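Local coordinates for protein probable Thioesterase (Bartonella henselae, PDB 3HM0) that probably hydrolyses thioester bonds, perhaps of acyl-CoA substrates, as a four-subunit enzyme of the hotdog-fold thioesterase superfamily, at residues A[41-45]-A[46-50]; A[78-82]-A[83-87]. All coordinates share one frame; numbering follows the deposited sequence.

Contact 1: residues A[41-45]-A[46-50]; sequences ARVYV and ADTDF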
# COMPACT_ATOMS: atom_id res chain seq x y z
N ALA A 41 0.56 12.26 12.41
CA ALA A 41 0.41 12.10 10.97
C ALA A 41 -1.01 12.45 10.58
O ALA A 41 -1.94 12.26 11.36
CB ALA A 41 0.77 10.67 10.53
N ARG A 42 -1.14 12.99 9.38
CA ARG A 42 -2.42 13.35 8.79
C ARG A 42 -2.98 12.17 7.98
O ARG A 42 -2.24 11.33 7.48
CB ARG A 42 -2.19 14.58 7.88
CG ARG A 42 -3.46 15.20 7.28
CD ARG A 42 -4.22 15.98 8.33
NE ARG A 42 -3.49 17.17 8.74
CZ ARG A 42 -4.01 18.16 9.46
NH1 ARG A 42 -5.26 18.10 9.88
NH2 ARG A 42 -3.25 19.21 9.76
N VAL A 43 -4.30 12.10 7.85
CA VAL A 43 -4.93 11.09 7.03
C VAL A 43 -5.26 11.70 5.68
O VAL A 43 -5.94 12.72 5.59
CB VAL A 43 -6.23 10.56 7.65
CG1 VAL A 43 -7.01 9.73 6.63
CG2 VAL A 43 -5.95 9.78 8.96
N TYR A 44 -4.79 11.03 4.63
CA TYR A 44 -5.01 11.44 3.27
C TYR A 44 -5.89 10.42 2.54
O TYR A 44 -6.23 9.38 3.11
CB TYR A 44 -3.64 11.54 2.60
CG TYR A 44 -2.74 12.56 3.23
CD1 TYR A 44 -2.89 13.92 2.93
CD2 TYR A 44 -1.75 12.19 4.13
CE1 TYR A 44 -2.06 14.89 3.51
CE2 TYR A 44 -0.92 13.14 4.73
CZ TYR A 44 -1.07 14.49 4.40
OH TYR A 44 -0.26 15.43 4.96
N VAL A 45 -6.25 10.70 1.29
CA VAL A 45 -7.15 9.82 0.55
C VAL A 45 -6.62 8.37 0.49
O VAL A 45 -7.39 7.40 0.62
CB VAL A 45 -7.51 10.37 -0.86
CG1 VAL A 45 -8.37 9.36 -1.65
CG2 VAL A 45 -8.26 11.72 -0.75
N ALA A 46 -5.30 8.24 0.33
CA ALA A 46 -4.61 6.97 0.26
C ALA A 46 -4.93 6.08 1.47
O ALA A 46 -4.95 4.85 1.37
CB ALA A 46 -3.14 7.20 0.16
N ASP A 47 -5.18 6.69 2.61
CA ASP A 47 -5.31 5.93 3.85
C ASP A 47 -6.71 5.31 4.02
O ASP A 47 -6.90 4.43 4.87
CB ASP A 47 -4.94 6.81 5.04
CG ASP A 47 -3.50 7.21 5.02
OD1 ASP A 47 -2.64 6.29 5.03
OD2 ASP A 47 -3.21 8.43 4.95
N THR A 48 -7.65 5.74 3.18
CA THR A 48 -9.07 5.48 3.37
C THR A 48 -9.56 4.32 2.53
O THR A 48 -8.87 3.91 1.57
CB THR A 48 -9.95 6.71 3.06
OG1 THR A 48 -10.02 6.89 1.65
CG2 THR A 48 -9.40 7.96 3.72
N ASP A 49 -10.73 3.79 2.91
CA ASP A 49 -11.40 2.79 2.08
C ASP A 49 -12.82 3.18 1.69
O ASP A 49 -13.31 4.25 2.06
CB ASP A 49 -11.34 1.38 2.68
CG ASP A 49 -12.20 1.21 3.94
OD1 ASP A 49 -13.16 1.99 4.19
OD2 ASP A 49 -11.90 0.27 4.70
N PHE A 50 -13.48 2.30 0.95
CA PHE A 50 -14.84 2.60 0.52
C PHE A 50 -15.87 2.79 1.66
O PHE A 50 -16.93 3.34 1.42
CB PHE A 50 -15.32 1.65 -0.59
CG PHE A 50 -15.85 0.32 -0.13
CD1 PHE A 50 -16.85 -0.32 -0.87
CD2 PHE A 50 -15.33 -0.33 1.01
CE1 PHE A 50 -17.35 -1.56 -0.49
CE2 PHE A 50 -15.82 -1.58 1.42
CZ PHE A 50 -16.83 -2.21 0.67
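Tyr44 and Asp47 clasp each other across a tight 3-10 turn, a local contact formed where strand 37-42, at one border of the sheet within the chain, gives way to the loop leading to helix 58-72. Two bonds join them in opposite senses. Asp47 N donates to Tyr44 O at 2.9 Å, from well above the carbonyl plane. In return, Tyr44 N points almost straight (174°) at Asp47 OD2, 3.1 Å away, and meets its anti lone pair. Asp47 has CG beside its own backbone N (chi1 -66°), which brings its carboxylate back alongside Tyr44, with OD2 toward Tyr44 N; OD1 is left to form a salt bridge with Arg58, so both oxygens are held. A short acidic side chain suits this place because it can accept an amide hydrogen and a cation at once. One residue on, Val45 O receives two donors from Thr48: N at 3.1 Å from above the carbonyl plane, and OG1 at 2.9 Å within it, on a lone pair. Threonine also brings a methyl, and its CG2 lies 4.2 Å from Val43 CG1, which rests 3.9 Å from Asp47 CB as well. Thr48 OG1 bonds in addition to Phe50 N of the second subunit, and Tyr44 OH reaches Glu69 of the third, tying the turn into the tetramer. A turn carrying Asp-Thr-Asp between first strand and long helix recalls the 4-hydroxybenzoyl-CoA/YbgC-like hotdog thioesterases, where the second acid, here Asp49, is catalytic in relatives and probably here too.

Contact 2: residues A[78-82]-A[83-87]; sequences NTLLA and SGVEG
An ST turn built on Ser83 lies where the helix that begins at Asn78 gives way to a loop, and the same serine hydroxyl reaches back to Leu80 in the preceding turn. This is a local contact at the surface of the thioesterase domain, just before strand 90-101. Leu80 O takes two donors from one residue: Ser83 OG at 2.6 Å, tilted 20° from the carbonyl plane, and Ser83 N at 3.2 Å from high above that plane. With chi1 at 63°, Ser83 OG sits between its own backbone N and carbonyl carbon, where it can serve Leu80 O while accepting the N-H of Val85. Serine fits here because one small hydroxyl can both donate and accept. Gly84 then leaves the helix with phi at 113°, a value at which a CB would press on the preceding carbonyl oxygen, and begins a type I turn ending at Gly87. Leu81, on the buried side of the helix, packs on Phe92, while Thr79 OG1 bonds to Asp108 of the third subunit. The ST turn brings Val85 back beside Leu80: its CG1 stands 4.3 Å from Leu80 CG and 3.4 Å from Leu80 O.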
# COMPACT_ATOMS: atom_id res chain seq x y z
N ASN A 78 16.90 2.58 10.37
CA ASN A 78 16.79 1.36 9.56
C ASN A 78 17.92 1.24 8.54
O ASN A 78 18.35 0.13 8.20
CB ASN A 78 15.42 1.26 8.87
CG ASN A 78 14.29 0.91 9.85
OD1 ASN A 78 14.40 -0.03 10.64
ND2 ASN A 78 13.20 1.66 9.79
N THR A 79 18.40 2.39 8.06
CA THR A 79 19.54 2.46 7.16
C THR A 79 20.84 2.04 7.86
O THR A 79 21.67 1.35 7.26
CB THR A 79 19.72 3.88 6.59
OG1 THR A 79 18.43 4.40 6.22
CG2 THR A 79 20.64 3.85 5.38
N LEU A 80 21.01 2.44 9.13
CA LEU A 80 22.21 2.10 9.88
C LEU A 80 22.32 0.60 10.12
O LEU A 80 23.33 -0.02 9.77
CB LEU A 80 22.24 2.83 11.21
CG LEU A 80 23.63 3.16 11.76
CD1 LEU A 80 24.16 4.46 11.13
CD2 LEU A 80 23.53 3.29 13.28
N LEU A 81 21.25 0.02 10.67
CA LEU A 81 21.14 -1.43 10.83
C LEU A 81 21.27 -2.21 9.52
O LEU A 81 21.91 -3.27 9.48
CB LEU A 81 19.81 -1.79 11.50
CG LEU A 81 19.62 -1.11 12.87
CD1 LEU A 81 18.15 -1.08 13.25
CD2 LEU A 81 20.46 -1.78 13.94
N ALA A 82 20.69 -1.68 8.44
CA ALA A 82 20.73 -2.36 7.14
C ALA A 82 22.05 -2.22 6.43
O ALA A 82 22.32 -2.98 5.51
CB ALA A 82 19.61 -1.87 6.25
N SER A 83 22.85 -1.23 6.80
CA SER A 83 24.05 -0.87 6.04
C SER A 83 25.11 -1.95 6.07
O SER A 83 25.79 -2.18 5.08
CB SER A 83 24.64 0.46 6.54
OG SER A 83 25.07 0.38 7.89
N GLY A 84 25.24 -2.65 7.19
CA GLY A 84 26.28 -3.63 7.39
C GLY A 84 27.28 -3.18 8.45
O GLY A 84 28.14 -3.96 8.85
N VAL A 85 27.13 -1.95 8.92
CA VAL A 85 28.07 -1.34 9.85
C VAL A 85 28.39 -2.19 11.09
O VAL A 85 29.51 -2.16 11.59
CB VAL A 85 27.58 0.05 10.32
CG1 VAL A 85 26.41 -0.07 11.32
CG2 VAL A 85 28.74 0.85 10.92
N GLU A 86 27.38 -2.92 11.56
CA GLU A 86 27.48 -3.74 12.76
C GLU A 86 28.22 -5.06 12.48
O GLU A 86 28.46 -5.85 13.39
CB GLU A 86 26.08 -4.02 13.31
CG GLU A 86 25.21 -2.80 13.61
CD GLU A 86 25.77 -1.92 14.73
OE1 GLU A 86 26.34 -2.46 15.71
OE2 GLU A 86 25.62 -0.69 14.65
N GLY A 87 28.60 -5.31 11.24
CA GLY A 87 29.27 -6.56 10.88
C GLY A 87 28.49 -7.35 9.85
O GLY A 87 29.07 -7.95 8.94

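Contacts 1 and 2 follow one another along the chain, contact 1 closing before contact 2 opens, with the long helix 58-72 between them. Their centres are 32 Å apart and their nearest atoms about 15 Å, so within one subunit they do not touch. Each adjoins a strand that borders the antiparallel sheet within the chain: 41-50 takes in the end of strand 37-42 and the turn after it, whereas 78-87 leads into strand 90-101. The tetramer brings the two regions together. Phe50 packs on Ala82 of the fourth subunit, and Asn78 rests on Val45 of the third. Two turns distant in one chain thus both help to build the interfaces between subunits.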